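Ileal bile acid-binding protein (Danio rerio, PDB 3ELX) binds bile acids such as cholate and probably carries them, and perhaps fatty acids, through the cytoplasm as a member of the fatty-acid binding protein family. Local coordinates at residues Leu40-Val45 with Trp53-Pro58; Asn59-Thr64 with Glu76-Lys81; Phe67-Glu72 with Gly85-Glu90; Val113-Ala118 with Val126-Ser131. One frame throughout, in Å; residues are numbered along the deposited sequence.

Interaction 1. Residues Leu40-Val45 with Trp53-Pro58; sequences LVTEIV and WTQYYP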
loop_
_atom_site.group_PDB
_atom_site.type_symbol
_atom_site.label_atom_id
_atom_site.label_comp_id
_atom_site.label_asym_id
_atom_site.label_seq_id
_atom_site.Cartn_x
_atom_site.Cartn_y
_atom_site.Cartn_z
ATOM N N LEU A 40 -4.217 -7.090 -6.711
ATOM C CA LEU A 40 -2.892 -7.096 -6.117
ATOM C C LEU A 40 -2.828 -8.053 -4.930
ATOM O O LEU A 40 -3.662 -7.970 -4.018
ATOM C CB LEU A 40 -2.534 -5.701 -5.640
ATOM C CG LEU A 40 -1.120 -5.495 -5.108
ATOM C CD1 LEU A 40 -0.142 -5.551 -6.275
ATOM C CD2 LEU A 40 -1.027 -4.146 -4.381
ATOM N N VAL A 41 -1.827 -8.936 -4.940
ATOM C CA VAL A 41 -1.515 -9.785 -3.786
ATOM C C VAL A 41 -0.413 -9.149 -2.951
ATOM O O VAL A 41 0.609 -8.698 -3.479
ATOM C CB VAL A 41 -1.117 -11.216 -4.196
ATOM C CG1 VAL A 41 -0.638 -12.027 -2.996
ATOM C CG2 VAL A 41 -2.308 -11.909 -4.837
ATOM N N THR A 42 -0.659 -9.103 -1.648
ATOM C CA THR A 42 0.269 -8.541 -0.677
ATOM C C THR A 42 0.705 -9.644 0.267
ATOM O O THR A 42 -0.132 -10.362 0.811
ATOM C CB THR A 42 -0.411 -7.425 0.149
ATOM O OG1 THR A 42 -0.815 -6.361 -0.717
ATOM C CG2 THR A 42 0.542 -6.861 1.181
ATOM N N GLU A 43 2.010 -9.774 0.469
ATOM C CA GLU A 43 2.542 -10.695 1.458
ATOM C C GLU A 43 3.204 -9.881 2.566
ATOM O O GLU A 43 4.059 -9.031 2.293
ATOM C CB GLU A 43 3.553 -11.624 0.804
ATOM C CG GLU A 43 4.169 -12.632 1.736
ATOM C CD GLU A 43 5.285 -13.412 1.065
ATOM O OE1 GLU A 43 5.733 -13.017 -0.043
ATOM O OE2 GLU A 43 5.712 -14.421 1.650
ATOM N N ILE A 44 2.804 -10.143 3.806
ATOM C CA ILE A 44 3.377 -9.411 4.939
ATOM C C ILE A 44 3.971 -10.371 5.962
ATOM O O ILE A 44 3.353 -11.375 6.319
ATOM C CB ILE A 44 2.349 -8.484 5.626
ATOM C CG1 ILE A 44 1.672 -7.576 4.592
ATOM C CG2 ILE A 44 3.039 -7.631 6.727
ATOM C CD1 ILE A 44 0.355 -6.996 5.064
ATOM N N VAL A 45 5.190 -10.061 6.410
ATOM C CA VAL A 45 5.775 -10.715 7.571
ATOM C C VAL A 45 5.983 -9.624 8.613
ATOM O O VAL A 45 6.742 -8.666 8.387
ATOM C CB VAL A 45 7.103 -11.458 7.248
ATOM C CG1 VAL A 45 7.662 -12.094 8.517
ATOM C CG2 VAL A 45 6.883 -12.526 6.181
ATOM N N TRP A 53 7.156 -6.101 3.677
ATOM C CA TRP A 53 5.879 -5.877 3.009
ATOM C C TRP A 53 6.100 -6.024 1.514
ATOM O O TRP A 53 6.788 -5.214 0.911
ATOM C CB TRP A 53 5.411 -4.460 3.339
ATOM C CG TRP A 53 3.960 -4.219 3.104
ATOM C CD1 TRP A 53 3.312 -4.174 1.900
ATOM C CD2 TRP A 53 2.967 -3.975 4.109
ATOM N NE1 TRP A 53 1.971 -3.915 2.096
ATOM C CE2 TRP A 53 1.738 -3.791 3.442
ATOM C CE3 TRP A 53 3.002 -3.883 5.508
ATOM C CZ2 TRP A 53 0.551 -3.518 4.126
ATOM C CZ3 TRP A 53 1.816 -3.626 6.191
ATOM C CH2 TRP A 53 0.608 -3.451 5.494
ATOM N N THR A 54 5.526 -7.073 0.928
ATOM C CA THR A 54 5.783 -7.410 -0.474
ATOM C C THR A 54 4.502 -7.319 -1.295
ATOM O O THR A 54 3.462 -7.844 -0.894
ATOM C CB THR A 54 6.389 -8.833 -0.571
ATOM O OG1 THR A 54 7.588 -8.899 0.216
ATOM C CG2 THR A 54 6.716 -9.194 -2.003
ATOM N N GLN A 55 4.578 -6.632 -2.431
ATOM C CA GLN A 55 3.425 -6.492 -3.318
ATOM C C GLN A 55 3.777 -7.037 -4.686
ATOM O O GLN A 55 4.823 -6.704 -5.259
ATOM C CB GLN A 55 2.977 -5.027 -3.451
ATOM C CG GLN A 55 2.577 -4.391 -2.130
ATOM C CD GLN A 55 2.351 -2.899 -2.265
ATOM O OE1 GLN A 55 3.143 -2.197 -2.888
ATOM N NE2 GLN A 55 1.273 -2.409 -1.676
ATOM N N TYR A 56 2.878 -7.860 -5.218
ATOM C CA TYR A 56 3.083 -8.521 -6.491
ATOM C C TYR A 56 2.316 -7.815 -7.599
ATOM O O TYR A 56 1.163 -8.141 -7.895
ATOM C CB TYR A 56 2.675 -9.994 -6.374
ATOM C CG TYR A 56 3.568 -10.771 -5.428
ATOM C CD1 TYR A 56 4.698 -11.431 -5.898
ATOM C CD2 TYR A 56 3.289 -10.834 -4.056
ATOM C CE1 TYR A 56 5.534 -12.144 -5.047
ATOM C CE2 TYR A 56 4.119 -11.551 -3.188
ATOM C CZ TYR A 56 5.244 -12.203 -3.689
ATOM O OH TYR A 56 6.096 -12.905 -2.850
ATOM N N TYR A 57 2.968 -6.826 -8.194
ATOM C CA TYR A 57 2.366 -6.054 -9.270
ATOM C C TYR A 57 2.421 -6.812 -10.598
ATOM O O TYR A 57 3.086 -7.859 -10.697
ATOM C CB TYR A 57 3.037 -4.681 -9.385
ATOM C CG TYR A 57 2.614 -3.732 -8.298
ATOM C CD1 TYR A 57 1.447 -2.959 -8.430
ATOM C CD2 TYR A 57 3.362 -3.604 -7.141
ATOM C CE1 TYR A 57 1.042 -2.089 -7.423
ATOM C CE2 TYR A 57 2.974 -2.726 -6.134
ATOM C CZ TYR A 57 1.811 -1.982 -6.279
ATOM O OH TYR A 57 1.416 -1.120 -5.277
ATOM N N PRO A 58 1.711 -6.307 -11.625
ATOM C CA PRO A 58 1.733 -7.002 -12.912
ATOM C C PRO A 58 3.132 -7.171 -13.509
ATOM O O PRO A 58 4.068 -6.429 -13.168
ATOM C CB PRO A 58 0.885 -6.097 -13.818
ATOM C CG PRO A 58 -0.042 -5.390 -12.843
ATOM C CD PRO A 58 0.827 -5.124 -11.655
HETATM O O HOH W 1 -0.717 -10.057 -7.466
HETATM O O HOH W 2 -0.116 -3.938 0.012
HETATM O O HOH W 3 6.929 -10.021 2.683
#
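Leu40 and Ile44 reach the rings of Tyr57 and Trp53 through different first torsions. In Leu40 CG is anti to the backbone N (chi1 -174°), and the second torsion turns CD1 over the centre of the Tyr57 ring. The CH-pi distance from Leu40 CD1 to the Tyr57 ring centroid is 3.7 Å. In Ile44 CG1 is anti to the carbonyl carbon (chi1 -52°), and the side chain runs beside Trp53, pointing the same way. Ile44 CD1 lies 3.6 Å from the centroid of the Trp53 six-membered ring, over its face but shifted toward the rim. Water 2 joins three polar groups on the same sheet face. It accepts from Trp53 NE1 at 2.9 Å. It also accepts from Gln55 NE2 at 2.7 Å and bonds Thr42 OG1. Glu43 and Tyr56 lie on the other face. Tyr56 OH donates to Glu43 OE1 at 2.8 Å, with the carboxylate and ring planes 25° apart. In the backbone, Glu43 and Thr54 form a hydrogen-bonded pair, with Glu43 N to Thr54 O at 2.8 Å. Tyr56 N bonds Val41 O. In other crystals of this protein Gln55 and Tyr57 contact bound cholate. The face of Trp53 and Gln55 also meets Glu114 from across the barrel. This is the antiparallel hairpin of strands 41-47 and 50-57, part of the wall of the fatty-acid binding protein beta barrel.

Interaction 2. Residues Asn59-Thr64 with Glu76-Lys81; sequences NNHVVT and ETVGGK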
loop_
_atom_site.group_PDB
_atom_site.type_symbol
_atom_site.label_atom_id
_atom_site.label_comp_id
_atom_site.label_asym_id
_atom_site.label_seq_id
_atom_site.Cartn_x
_atom_site.Cartn_y
_atom_site.Cartn_z
ATOM N N ASN A 59 3.258 -8.146 -14.403
ATOM C CA ASN A 59 4.511 -8.371 -15.140
ATOM C C ASN A 59 5.695 -8.665 -14.226
ATOM O O ASN A 59 6.837 -8.252 -14.488
ATOM C CB ASN A 59 4.797 -7.196 -16.094
ATOM C CG ASN A 59 3.734 -7.049 -17.146
ATOM O OD1 ASN A 59 3.425 -7.996 -17.854
ATOM N ND2 ASN A 59 3.178 -5.847 -17.267
ATOM N N ASN A 60 5.414 -9.393 -13.144
ATOM C CA ASN A 60 6.459 -9.854 -12.230
ATOM C C ASN A 60 7.230 -8.720 -11.569
ATOM O O ASN A 60 8.399 -8.862 -11.234
ATOM C CB ASN A 60 7.409 -10.817 -12.950
ATOM C CG ASN A 60 6.682 -12.009 -13.519
ATOM O OD1 ASN A 60 6.014 -12.740 -12.786
ATOM N ND2 ASN A 60 6.772 -12.196 -14.834
ATOM N N HIS A 61 6.538 -7.600 -11.379
ATOM C CA HIS A 61 7.062 -6.454 -10.660
ATOM C C HIS A 61 6.794 -6.672 -9.178
ATOM O O HIS A 61 5.666 -6.514 -8.716
ATOM C CB HIS A 61 6.357 -5.200 -11.178
ATOM C CG HIS A 61 6.784 -3.931 -10.509
ATOM N ND1 HIS A 61 8.067 -3.715 -10.052
ATOM C CD2 HIS A 61 6.102 -2.785 -10.276
ATOM C CE1 HIS A 61 8.140 -2.509 -9.514
ATOM N NE2 HIS A 61 6.964 -1.924 -9.641
ATOM N N VAL A 62 7.829 -7.064 -8.442
ATOM C CA VAL A 62 7.674 -7.288 -7.001
ATOM C C VAL A 62 8.256 -6.100 -6.244
ATOM O O VAL A 62 9.419 -5.736 -6.438
ATOM C CB VAL A 62 8.323 -8.615 -6.554
ATOM C CG1 VAL A 62 8.074 -8.862 -5.076
ATOM C CG2 VAL A 62 7.779 -9.771 -7.372
ATOM N N VAL A 63 7.440 -5.489 -5.393
ATOM C CA VAL A 63 7.891 -4.335 -4.617
ATOM C C VAL A 63 7.969 -4.800 -3.179
ATOM O O VAL A 63 6.968 -5.219 -2.630
ATOM C CB VAL A 63 6.916 -3.149 -4.740
ATOM C CG1 VAL A 63 7.366 -1.969 -3.861
ATOM C CG2 VAL A 63 6.798 -2.707 -6.185
ATOM N N THR A 64 9.160 -4.733 -2.591
ATOM C CA THR A 64 9.344 -5.115 -1.194
ATOM C C THR A 64 9.877 -3.946 -0.385
ATOM O O THR A 64 10.891 -3.333 -0.743
ATOM C CB THR A 64 10.311 -6.308 -1.063
ATOM O OG1 THR A 64 9.788 -7.408 -1.806
ATOM C CG2 THR A 64 10.458 -6.744 0.386
ATOM N N GLU A 76 11.294 1.963 -0.856
ATOM C CA GLU A 76 11.177 2.224 -2.287
ATOM C C GLU A 76 9.709 2.465 -2.631
ATOM O O GLU A 76 8.800 1.896 -2.021
ATOM C CB GLU A 76 11.739 1.046 -3.113
ATOM C CG GLU A 76 11.880 1.307 -4.615
ATOM C CD GLU A 76 11.832 0.030 -5.464
ATOM O OE1 GLU A 76 10.718 -0.518 -5.700
ATOM O OE2 GLU A 76 12.913 -0.412 -5.922
ATOM N N THR A 77 9.479 3.332 -3.607
ATOM C CA THR A 77 8.135 3.547 -4.111
ATOM C C THR A 77 7.814 2.460 -5.130
ATOM O O THR A 77 8.712 1.784 -5.635
ATOM C CB THR A 77 8.009 4.913 -4.799
ATOM O OG1 THR A 77 8.830 4.930 -5.974
ATOM C CG2 THR A 77 8.443 6.032 -3.866
ATOM N N VAL A 78 6.532 2.314 -5.447
ATOM C CA VAL A 78 6.083 1.396 -6.497
ATOM C C VAL A 78 6.782 1.708 -7.832
ATOM O O VAL A 78 7.127 0.805 -8.602
ATOM C CB VAL A 78 4.542 1.469 -6.664
ATOM C CG1 VAL A 78 4.071 0.552 -7.773
ATOM C CG2 VAL A 78 3.832 1.124 -5.347
ATOM N N GLY A 79 7.015 2.990 -8.097
ATOM C CA GLY A 79 7.668 3.410 -9.333
ATOM C C GLY A 79 9.180 3.246 -9.349
ATOM O O GLY A 79 9.820 3.508 -10.370
ATOM N N GLY A 80 9.757 2.838 -8.220
ATOM C CA GLY A 80 11.185 2.512 -8.147
ATOM C C GLY A 80 12.097 3.542 -7.500
ATOM O O GLY A 80 13.319 3.378 -7.512
ATOM N N LYS A 81 11.511 4.588 -6.918
ATOM C CA LYS A 81 12.285 5.661 -6.295
ATOM C C LYS A 81 12.645 5.335 -4.843
ATOM O O LYS A 81 11.779 4.994 -4.031
ATOM C CB LYS A 81 11.527 6.985 -6.382
ATOM C CG LYS A 81 12.400 8.215 -6.202
ATOM C CD LYS A 81 11.894 9.392 -7.042
ATOM C CE LYS A 81 12.561 9.452 -8.419
ATOM N NZ LYS A 81 12.071 8.404 -9.369
HETATM O O HOH W 4 10.938 -3.618 -7.095
HETATM O O HOH W 5 10.890 -2.425 -3.811
#
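His61 makes the direct hydrogen bond of this contact. His61 NE2 donates to Val78 O at 2.9 Å, with an N-H...O angle of 155°. The oxygen lies almost exactly in the imidazole plane, so the ring meets it edge-on. The side chain leaves its backbone toward residues 76-81, with CG anti to the backbone N (chi1 179°). The donor also lies in the plane of the Val78 carbonyl. NE2 therefore carries a proton, although the charge of the ring is not seen.

Apolar contact is looser. Val63 CG2 sits over one face of the His61 ring, 3.4 Å above its plane and toward the rim. Val63 CG2 also comes within 4.2 Å of Val78 CA. The other methyl, CG1, approaches Glu76 OE1. Strand 61-68 and the turn after strand 73-76 both border the gap between the outermost strands of the fatty-acid binding protein barrel. The contact thus crosses that gap through a side chain and waters, without a backbone ladder. Val78 is a cholate contact in other crystals of this protein, and its side chain packs on Tyr57.

Water supplies the remaining polar links. Water 5 accepts from Thr64 N at 3.1 Å and also makes a weak bond to Glu76 OE1. Water 4 lies 2.7 Å from Val62 O and reaches Glu76 OE1 by a weak bond at most.

Bonds inside the 76-81 segment close the turn. Thr77 to Gly80 is a type I beta turn, with Gly80 N bonded to Thr77 O. Thr77 OG1 accepts from Lys81 N at 2.9 Å. Glu76 N is held from outside by Asn65 OD1.

Interaction 3. Residues Phe67-Glu72 with Gly85-Glu90; sequences FIVGKE and GIVSME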
loop_
_atom_site.group_PDB
_atom_site.type_symbol
_atom_site.label_atom_id
_atom_site.label_comp_id
_atom_site.label_asym_id
_atom_site.label_seq_id
_atom_site.Cartn_x
_atom_site.Cartn_y
_atom_site.Cartn_z
ATOM N N PHE A 67 10.778 -2.219 6.805
ATOM C CA PHE A 67 10.834 -1.072 7.701
ATOM C C PHE A 67 10.604 -1.484 9.137
ATOM O O PHE A 67 9.978 -2.514 9.399
ATOM C CB PHE A 67 9.839 0.018 7.279
ATOM C CG PHE A 67 8.404 -0.438 7.226
ATOM C CD1 PHE A 67 7.853 -0.910 6.031
ATOM C CD2 PHE A 67 7.587 -0.375 8.364
ATOM C CE1 PHE A 67 6.503 -1.331 5.971
ATOM C CE2 PHE A 67 6.242 -0.779 8.311
ATOM C CZ PHE A 67 5.701 -1.260 7.123
ATOM N N ILE A 68 11.138 -0.692 10.059
ATOM C CA ILE A 68 10.847 -0.861 11.484
ATOM C C ILE A 68 10.091 0.377 11.928
ATOM O O ILE A 68 10.572 1.503 11.754
ATOM C CB ILE A 68 12.139 -1.051 12.321
ATOM C CG1 ILE A 68 12.854 -2.330 11.864
ATOM C CG2 ILE A 68 11.808 -1.092 13.819
ATOM C CD1 ILE A 68 14.272 -2.464 12.375
ATOM N N VAL A 69 8.899 0.177 12.476
ATOM C CA VAL A 69 8.096 1.318 12.924
ATOM C C VAL A 69 8.915 2.176 13.893
ATOM O O VAL A 69 9.551 1.655 14.810
ATOM C CB VAL A 69 6.781 0.863 13.574
ATOM C CG1 VAL A 69 5.960 2.065 14.069
ATOM C CG2 VAL A 69 5.970 0.039 12.581
ATOM N N GLY A 70 8.908 3.491 13.669
ATOM C CA GLY A 70 9.628 4.426 14.545
ATOM C C GLY A 70 11.107 4.618 14.255
ATOM O O GLY A 70 11.762 5.451 14.893
ATOM N N LYS A 71 11.638 3.863 13.300
ATOM C CA LYS A 71 13.048 3.944 12.954
ATOM C C LYS A 71 13.246 4.287 11.491
ATOM O O LYS A 71 12.537 3.763 10.636
ATOM C CB LYS A 71 13.739 2.616 13.266
ATOM C CG LYS A 71 14.277 2.531 14.670
ATOM C CD LYS A 71 13.308 1.885 15.639
ATOM C CE LYS A 71 14.071 1.279 16.814
ATOM N NZ LYS A 71 15.014 2.233 17.460
ATOM N N GLU A 72 14.226 5.139 11.202
ATOM C CA GLU A 72 14.566 5.454 9.812
ATOM C C GLU A 72 14.843 4.174 9.036
ATOM O O GLU A 72 15.696 3.366 9.428
ATOM C CB GLU A 72 15.797 6.357 9.719
ATOM C CG GLU A 72 15.620 7.764 10.234
ATOM C CD GLU A 72 16.875 8.592 10.054
ATOM O OE1 GLU A 72 16.884 9.757 10.509
ATOM O OE2 GLU A 72 17.856 8.086 9.458
ATOM N N GLY A 85 12.522 6.648 5.217
ATOM C CA GLY A 85 11.313 7.098 5.893
ATOM C C GLY A 85 11.150 6.540 7.283
ATOM O O GLY A 85 11.754 5.520 7.637
ATOM N N ILE A 86 10.299 7.210 8.054
ATOM C CA ILE A 86 9.951 6.762 9.391
ATOM C C ILE A 86 8.457 6.491 9.436
ATOM O O ILE A 86 7.629 7.410 9.391
ATOM C CB ILE A 86 10.369 7.772 10.492
ATOM C CG1 ILE A 86 11.837 8.186 10.329
ATOM C CG2 ILE A 86 10.119 7.169 11.883
ATOM C CD1 ILE A 86 12.256 9.332 11.219
ATOM N N VAL A 87 8.127 5.212 9.511
ATOM C CA VAL A 87 6.744 4.752 9.559
ATOM C C VAL A 87 6.240 4.858 10.997
ATOM O O VAL A 87 6.979 4.583 11.943
ATOM C CB VAL A 87 6.664 3.288 9.064
ATOM C CG1 VAL A 87 5.222 2.761 9.135
ATOM C CG2 VAL A 87 7.204 3.205 7.643
ATOM N N SER A 88 4.993 5.292 11.168
ATOM C CA SER A 88 4.415 5.377 12.500
ATOM C C SER A 88 3.224 4.444 12.633
ATOM O O SER A 88 2.653 4.008 11.640
ATOM C CB SER A 88 4.000 6.806 12.844
ATOM O OG SER A 88 3.011 7.280 11.956
ATOM N N MET A 89 2.874 4.126 13.872
ATOM C CA MET A 89 1.676 3.336 14.119
ATOM C C MET A 89 0.915 3.934 15.287
ATOM O O MET A 89 1.515 4.371 16.270
ATOM C CB MET A 89 2.033 1.880 14.406
ATOM C CG MET A 89 0.814 0.954 14.408
ATOM S SD MET A 89 1.164 -0.606 15.208
ATOM C CE MET A 89 2.133 -1.368 13.921
ATOM N N GLU A 90 -0.406 3.975 15.150
ATOM C CA GLU A 90 -1.281 4.468 16.207
ATOM C C GLU A 90 -2.562 3.660 16.113
ATOM O O GLU A 90 -3.164 3.572 15.041
ATOM C CB GLU A 90 -1.524 5.975 16.021
ATOM C CG GLU A 90 -2.553 6.614 16.952
ATOM C CD GLU A 90 -3.884 6.857 16.261
ATOM O OE1 GLU A 90 -3.906 7.549 15.215
ATOM O OE2 GLU A 90 -4.911 6.368 16.770
HETATM O O HOH W 6 10.266 3.165 9.467
#
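Phe67 and Val87 form the tight part of this contact, on its buried side. The two side chains cross at about a right angle. Val87 CG2 lies over the face of the Phe67 ring, 4.1 Å from its centroid and 28° off the normal. The ring atom nearest to Val87 CG2 is Phe67 CD2, at 3.7 Å. The other methyl, Val87 CG1, approaches Phe67 CE2. CG of Phe67 takes the crowded position between its backbone N and carbonyl carbon (chi1 58°), which brings the ring against Val87. The ring also meets Phe51 at a shallow angle and touches Trp53 and Met75.

Val69 continues the close packing. Val69 CG1 comes 3.4 Å from Val87 O. Val69 CG1 is also 3.9 Å from Met89 CB. Val87 O also accepts a hydrogen bond from Gly70 N at 2.8 Å.

Ile68 to Lys71 is a type II beta turn, closed by Lys71 N to Ile68 O. It leaves the end of strand 61-68 and leads toward strand 73-76. Here the link between the outermost strands of the fatty-acid binding protein barrel packs on strand 82-90. Leu94, a cholate contact in other crystals of this protein, packs on Val69, Val87 and Met89.

The solvent side is looser. Ile86 and Glu72, both exposed, meet through aliphatic atoms, with Glu72 CG 3.8 Å from Ile86 CG1. Ile86 CG2 lies against the backbone of Gly70, 3.6 Å from Gly70 C. Water 6 bridges the backbones: it accepts from Val87 N and lies 2.6 Å from Lys71 O, to which it can donate.

Interaction 4. Residues Val113-Ala118 with Val126-Ser131; sequences VETSTA and VLVRTS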
loop_
_atom_site.group_PDB
_atom_site.type_symbol
_atom_site.label_atom_id
_atom_site.label_comp_id
_atom_site.label_asym_id
_atom_site.label_seq_id
_atom_site.Cartn_x
_atom_site.Cartn_y
_atom_site.Cartn_z
ATOM N N VAL A 113 -7.019 -3.196 5.082
ATOM C CA VAL A 113 -7.577 -1.996 4.473
ATOM C C VAL A 113 -6.492 -0.950 4.301
ATOM O O VAL A 113 -5.913 -0.489 5.285
ATOM C CB VAL A 113 -8.724 -1.407 5.313
ATOM C CG1 VAL A 113 -9.322 -0.207 4.592
ATOM C CG2 VAL A 113 -9.810 -2.473 5.568
ATOM N N GLU A 114 -6.238 -0.584 3.049
ATOM C CA GLU A 114 -5.135 0.302 2.692
ATOM C C GLU A 114 -5.684 1.555 2.038
ATOM O O GLU A 114 -6.371 1.474 1.022
ATOM C CB GLU A 114 -4.180 -0.408 1.744
ATOM C CG GLU A 114 -3.514 -1.613 2.368
ATOM C CD GLU A 114 -2.617 -2.337 1.390
ATOM O OE1 GLU A 114 -1.451 -1.915 1.229
ATOM O OE2 GLU A 114 -3.082 -3.323 0.782
ATOM N N THR A 115 -5.400 2.709 2.639
ATOM C CA THR A 115 -5.935 3.975 2.139
ATOM C C THR A 115 -4.784 4.873 1.683
ATOM O O THR A 115 -3.896 5.204 2.485
ATOM C CB THR A 115 -6.749 4.690 3.232
ATOM O OG1 THR A 115 -7.800 3.841 3.708
ATOM C CG2 THR A 115 -7.340 6.010 2.707
ATOM N N SER A 116 -4.808 5.270 0.410
ATOM C CA SER A 116 -3.806 6.181 -0.145
ATOM C C SER A 116 -4.473 7.534 -0.389
ATOM O O SER A 116 -5.501 7.617 -1.065
ATOM C CB SER A 116 -3.229 5.631 -1.454
ATOM O OG SER A 116 -2.818 4.277 -1.342
ATOM N N THR A 117 -3.887 8.591 0.162
ATOM C CA THR A 117 -4.494 9.915 0.118
ATOM C C THR A 117 -3.538 10.873 -0.573
ATOM O O THR A 117 -2.423 11.103 -0.104
ATOM C CB THR A 117 -4.800 10.391 1.540
ATOM O OG1 THR A 117 -5.654 9.423 2.166
ATOM C CG2 THR A 117 -5.476 11.767 1.534
ATOM N N ALA A 118 -3.975 11.406 -1.708
ATOM C CA ALA A 118 -3.168 12.367 -2.449
ATOM C C ALA A 118 -3.901 13.696 -2.592
ATOM O O ALA A 118 -5.127 13.755 -2.506
ATOM C CB ALA A 118 -2.796 11.810 -3.802
ATOM N N VAL A 126 -8.551 9.835 -3.104
ATOM C CA VAL A 126 -8.339 8.776 -2.124
ATOM C C VAL A 126 -8.604 7.409 -2.752
ATOM O O VAL A 126 -9.683 7.164 -3.318
ATOM C CB VAL A 126 -9.255 8.947 -0.895
ATOM C CG1 VAL A 126 -8.991 7.844 0.125
ATOM C CG2 VAL A 126 -9.051 10.314 -0.248
ATOM N N LEU A 127 -7.607 6.540 -2.666
ATOM C CA LEU A 127 -7.745 5.145 -3.058
ATOM C C LEU A 127 -7.895 4.297 -1.796
ATOM O O LEU A 127 -7.060 4.364 -0.893
ATOM C CB LEU A 127 -6.520 4.690 -3.848
ATOM C CG LEU A 127 -6.308 3.193 -4.065
ATOM C CD1 LEU A 127 -7.435 2.568 -4.885
ATOM C CD2 LEU A 127 -4.948 2.957 -4.731
ATOM N N VAL A 128 -8.974 3.522 -1.733
ATOM C CA VAL A 128 -9.162 2.569 -0.647
ATOM C C VAL A 128 -9.173 1.158 -1.214
ATOM O O VAL A 128 -10.026 0.820 -2.027
ATOM C CB VAL A 128 -10.485 2.799 0.125
ATOM C CG1 VAL A 128 -10.585 1.829 1.302
ATOM C CG2 VAL A 128 -10.614 4.248 0.609
ATOM N N ARG A 129 -8.211 0.347 -0.785
ATOM C CA ARG A 129 -8.130 -1.052 -1.206
ATOM C C ARG A 129 -8.399 -1.950 -0.017
ATOM O O ARG A 129 -7.833 -1.749 1.051
ATOM C CB ARG A 129 -6.739 -1.361 -1.762
ATOM C CG ARG A 129 -6.393 -0.653 -3.069
ATOM C CD ARG A 129 -5.072 -1.166 -3.682
ATOM N NE ARG A 129 -4.894 -2.596 -3.457
ATOM C CZ ARG A 129 -4.074 -3.123 -2.551
ATOM N NH1 ARG A 129 -3.315 -2.346 -1.791
ATOM N NH2 ARG A 129 -4.004 -4.436 -2.412
ATOM N N THR A 130 -9.264 -2.945 -0.199
ATOM C CA THR A 130 -9.579 -3.886 0.863
ATOM C C THR A 130 -9.212 -5.272 0.352
ATOM O O THR A 130 -9.678 -5.672 -0.709
ATOM C CB THR A 130 -11.077 -3.844 1.213
ATOM O OG1 THR A 130 -11.417 -2.525 1.660
ATOM C CG2 THR A 130 -11.399 -4.857 2.312
ATOM N N SER A 131 -8.373 -5.977 1.108
ATOM C CA SER A 131 -7.886 -7.304 0.713
ATOM C C SER A 131 -8.299 -8.354 1.721
ATOM O O SER A 131 -8.341 -8.083 2.926
ATOM C CB SER A 131 -6.347 -7.292 0.609
ATOM O OG SER A 131 -5.870 -6.347 -0.339
HETATM O O HOH W 7 -5.660 -4.014 0.823
#
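Glu114 OE2 is gripped by Arg129 and by water 7. Arg129 NH1 lies 2.8 Å from Glu114 OE2 in a salt bridge, but the hydrogen bond within that bridge is weak, with an N-H...O angle of 129°. Water 7 lies 2.7 Å from Glu114 OE2, where it can donate, and also bonds Ser131 OG. The setting is the antiparallel hairpin of strands 111-119 and 124-133, in the wall of the fatty-acid binding protein beta barrel. Glu114 and Arg129 lie side by side and point the same way, but their carboxylate and guanidinium planes stand 76° apart. In both, CG is anti to the carbonyl carbon (Arg129 chi1 -67°). Both residues are buried, so the paired charges probably stabilise each other. Arg129 NH2 has a further partner in Thr12 OG1.

The backbones of the same two residues form a hydrogen-bonded pair. Glu114 N to Arg129 O measures 2.8 Å, and Arg129 N returns a bond to Glu114 O. Ser116 and Leu127 form the next hydrogen-bonded pair, with Ser116 N to Leu127 O at 2.8 Å. Ser116 OG bonds Gln103 OE1, and Phe21 of helix 18-24 packs on Ser116 and Leu127.

The other face is built from valine and threonine side chains. Val113 and Val128 meet through their CG1 methyls at 4.1 Å. Thr115 and Val126 pack more closely, with Thr115 CG2 3.6 Å from Val126 CG1.

All four contacts belong to one barrel. Interactions 1 and 2 are neighbours in its wall, their centres 10 Å apart. Gln55 N probably bonds Val63 O at 2.8 Å, and Tyr57 OH packs 3.3 Å from Val78 CG2. Interaction 4 lies on the opposite side of the chain's centre from interaction 1, about 15 Å away between centres. The two still touch: Leu40 CD2 is 3.6 Å from Arg129 NH2. Interaction 3 meets interaction 1 where Trp53 CE3 lies 4.1 Å from Phe67 CZ. Interactions 2 and 3 share strand 61-68. Known cholate contacts Gln55, Tyr57 and Val78 fall in interactions 1 and 2; Leu94 and Tyr101 adjoin Met89 (interaction 3) and Ser116 (interaction 4).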